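PDB 2Q1S: putative nucleotide sugar epimerase/ dehydratase from Bordetella bronchiseptica, which binds NADH in a Rossmann-type fold and probably acts as a nucleotide-sugar epimerase or dehydratase in the biosynthesis of lipopolysaccharide O-antigen. Local coordinates for residues Thr85-Asp89 and Asp90-Ala94. Sequence-based numbering, arbitrary orientation.
With NAI (1,4-dihydronicotinamide adenine dinucleotide), chain B.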
loop_
_atom_site.group_PDB
_atom_site.type_symbol
_atom_site.label_atom_id
_atom_site.label_comp_id
_atom_site.label_asym_id
_atom_site.label_seq_id
_atom_site.Cartn_x
_atom_site.Cartn_y
_atom_site.Cartn_z
ATOM N N THR A 85 9.585 -12.612 -17.869
ATOM C CA THR A 85 9.805 -11.212 -17.687
ATOM C C THR A 85 8.933 -10.790 -16.516
ATOM O O THR A 85 7.815 -11.281 -16.326
ATOM C CB THR A 85 9.353 -10.425 -18.937
ATOM O OG1 THR A 85 10.090 -10.870 -20.090
ATOM C CG2 THR A 85 9.652 -8.947 -18.764
ATOM N N SER A 86 9.451 -9.865 -15.695
ATOM C CA SER A 86 8.606 -9.241 -14.662
ATOM C C SER A 86 7.439 -8.422 -15.247
ATOM O O SER A 86 7.645 -7.682 -16.204
ATOM C CB SER A 86 9.449 -8.325 -13.760
ATOM O OG SER A 86 8.601 -7.606 -12.866
ATOM N N ILE A 87 6.274 -8.532 -14.646
ATOM C CA ILE A 87 5.138 -7.680 -15.000
ATOM C C ILE A 87 5.379 -6.198 -14.727
ATOM O O ILE A 87 4.628 -5.333 -15.218
ATOM C CB ILE A 87 3.823 -8.186 -14.379
ATOM C CG1 ILE A 87 2.631 -7.561 -15.076
ATOM C CG2 ILE A 87 3.732 -7.825 -12.892
ATOM C CD1 ILE A 87 2.492 -7.911 -16.599
ATOM N N THR A 88 6.390 -5.877 -13.910
ATOM C CA THR A 88 6.774 -4.453 -13.744
ATOM C C THR A 88 7.654 -3.888 -14.846
ATOM O O THR A 88 8.005 -2.698 -14.849
ATOM C CB THR A 88 7.457 -4.199 -12.374
ATOM O OG1 THR A 88 8.743 -4.848 -12.386
ATOM C CG2 THR A 88 6.568 -4.724 -11.266
ATOM N N ASP A 89 8.050 -4.732 -15.791
ATOM C CA ASP A 89 8.934 -4.257 -16.850
ATOM C C ASP A 89 8.255 -3.240 -17.796
ATOM O O ASP A 89 7.214 -3.523 -18.388
ATOM C CB ASP A 89 9.506 -5.449 -17.641
ATOM C CG ASP A 89 10.476 -5.011 -18.720
ATOM O OD1 ASP A 89 11.618 -4.617 -18.390
ATOM O OD2 ASP A 89 10.080 -5.001 -19.902
ATOM N N ASP A 90 8.818 -2.042 -17.919
ATOM C CA ASP A 90 8.172 -0.988 -18.714
ATOM C C ASP A 90 7.974 -1.363 -20.184
ATOM O O ASP A 90 6.904 -1.132 -20.729
ATOM C CB ASP A 90 8.961 0.319 -18.617
ATOM C CG ASP A 90 8.807 0.982 -17.248
ATOM O OD1 ASP A 90 7.771 0.716 -16.575
ATOM O OD2 ASP A 90 9.718 1.757 -16.877
ATOM N N ALA A 91 8.990 -1.945 -20.798
ATOM C CA ALA A 91 8.869 -2.368 -22.199
ATOM C C ALA A 91 7.764 -3.393 -22.360
ATOM O O ALA A 91 6.919 -3.283 -23.276
ATOM C CB ALA A 91 10.183 -2.945 -22.674
ATOM N N LEU A 92 7.747 -4.389 -21.477
ATOM C CA LEU A 92 6.715 -5.431 -21.574
ATOM C C LEU A 92 5.336 -4.806 -21.468
ATOM O O LEU A 92 4.470 -5.043 -22.296
ATOM C CB LEU A 92 6.916 -6.562 -20.544
ATOM C CG LEU A 92 5.825 -7.648 -20.600
ATOM C CD1 LEU A 92 5.876 -8.584 -21.786
ATOM C CD2 LEU A 92 5.823 -8.451 -19.319
ATOM N N LEU A 93 5.127 -3.985 -20.439
ATOM C CA LEU A 93 3.873 -3.311 -20.260
ATOM C C LEU A 93 3.457 -2.487 -21.492
ATOM O O LEU A 93 2.313 -2.585 -21.930
ATOM C CB LEU A 93 3.911 -2.461 -18.983
ATOM C CG LEU A 93 3.838 -3.236 -17.657
ATOM C CD1 LEU A 93 4.400 -2.318 -16.533
ATOM C CD2 LEU A 93 2.443 -3.799 -17.311
ATOM N N ALA A 94 4.387 -1.717 -22.075
ATOM C CA ALA A 94 4.007 -0.878 -23.213
ATOM C C ALA A 94 3.667 -1.738 -24.443
ATOM O O ALA A 94 2.884 -1.300 -25.303
ATOM C CB ALA A 94 5.103 0.106 -23.542
HETATM P PA NAI B . 3.967 -18.969 -6.320
HETATM O O1A NAI B . 5.145 -18.298 -5.711
HETATM O O2A NAI B . 4.106 -20.432 -6.803
HETATM O O5B NAI B . 3.360 -18.136 -7.469
HETATM C C5B NAI B . 3.629 -16.750 -7.708
HETATM C C4B NAI B . 4.240 -16.549 -9.084
HETATM O O4B NAI B . 4.527 -15.166 -9.258
HETATM C C3B NAI B . 5.577 -17.322 -9.227
HETATM O O3B NAI B . 5.552 -18.120 -10.422
HETATM C C2B NAI B . 6.598 -16.204 -9.387
HETATM O O2B NAI B . 7.766 -16.480 -10.219
HETATM C C1B NAI B . 5.753 -15.094 -10.017
HETATM N N9A NAI B . 6.319 -13.761 -9.910
HETATM C C8A NAI B . 6.983 -13.226 -8.840
HETATM N N7A NAI B . 7.305 -11.960 -9.116
HETATM C C5A NAI B . 6.850 -11.632 -10.358
HETATM C C6A NAI B . 6.864 -10.462 -11.246
HETATM N N6A NAI B . 7.432 -9.298 -10.909
HETATM N N1A NAI B . 6.270 -10.541 -12.478
HETATM C C2A NAI B . 5.693 -11.718 -12.844
HETATM N N3A NAI B . 5.617 -12.840 -12.109
HETATM C C4A NAI B . 6.174 -12.861 -10.846
HETATM O O3 NAI B . 2.869 -18.924 -5.158
HETATM P PN NAI B . 1.303 -19.358 -5.201
HETATM O O1N NAI B . 0.964 -20.037 -3.970
HETATM O O2N NAI B . 1.066 -19.940 -6.571
HETATM O O5D NAI B . 0.588 -17.884 -5.229
HETATM C C5D NAI B . -0.274 -17.471 -6.303
HETATM C C4D NAI B . -1.108 -16.297 -5.786
HETATM O O4D NAI B . -1.959 -16.760 -4.765
HETATM C C3D NAI B . -0.262 -15.222 -5.104
HETATM O O3D NAI B . -0.792 -13.949 -5.499
HETATM C C2D NAI B . -0.443 -15.484 -3.640
HETATM O O2D NAI B . -0.247 -14.277 -2.856
HETATM C C1D NAI B . -1.872 -15.947 -3.576
HETATM N N1N NAI B . -2.177 -16.747 -2.419
HETATM C C2N NAI B . -1.737 -18.041 -2.277
HETATM C C3N NAI B . -2.075 -18.794 -1.156
HETATM C C7N NAI B . -1.582 -20.227 -0.972
HETATM O O7N NAI B . -1.934 -20.834 0.024
HETATM N N7N NAI B . -0.803 -20.744 -1.956
HETATM C C4N NAI B . -2.936 -18.250 -0.165
HETATM C C5N NAI B . -3.405 -16.920 -0.365
HETATM C C6N NAI B . -3.037 -16.217 -1.511
HETATM O O HOH W 1 11.815 -2.008 -19.857
#
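D89 OD2 accepts a hydrogen bond from L92 N at 2.9 Å, met on its anti side with the donor tilted out of the carboxylate plane. OD1 reaches the helix indirectly, accepting a hydrogen bond from a water that in turn accepts from A91 N. With CG anti to the backbone N (chi1 -178°), the carboxylate turns so that OD2 comes to L92 N; that bond, and the place of D89 just before helix 90-95, make it the N-cap. Its own carbonyl begins the helical bonding: L93 N reaches D89 O at 3.0 Å in a nearly straight bond.

The leucines pack against both methyl groups and backbone carbonyls of the loop. The end of L92 reaches back, its CD2 lying 3.9 Å from T85 CG2 and also touching the carbonyl oxygen of S86. L93 covers the I87 carbonyl, with CG and CD1 each 3.3 Å from I87 O, and its CD2 meets I87 CD1 at 4.2 Å, the two side chains crossing at about a right angle. I87 and L92 both also touch V63 of strand 59-63.

The type I turn S86-D89, closed by D89 N to S86 O, meets the adenine through S86 OG and I87 N. I87 N donates to NAI N1A at 3.0 Å and 170°, whereas N6A donates to S86 OG at 2.8 Å in a more bent bond (140°). S86 OG donates onward to T88 OG1, itself hydrogen-bonded to E124 OE2. With its own proton directed at T88, OG faces N6A as an acceptor; one donor and one acceptor thus match N1A and N6A on the Watson-Crick edge, consistent with selection for adenine.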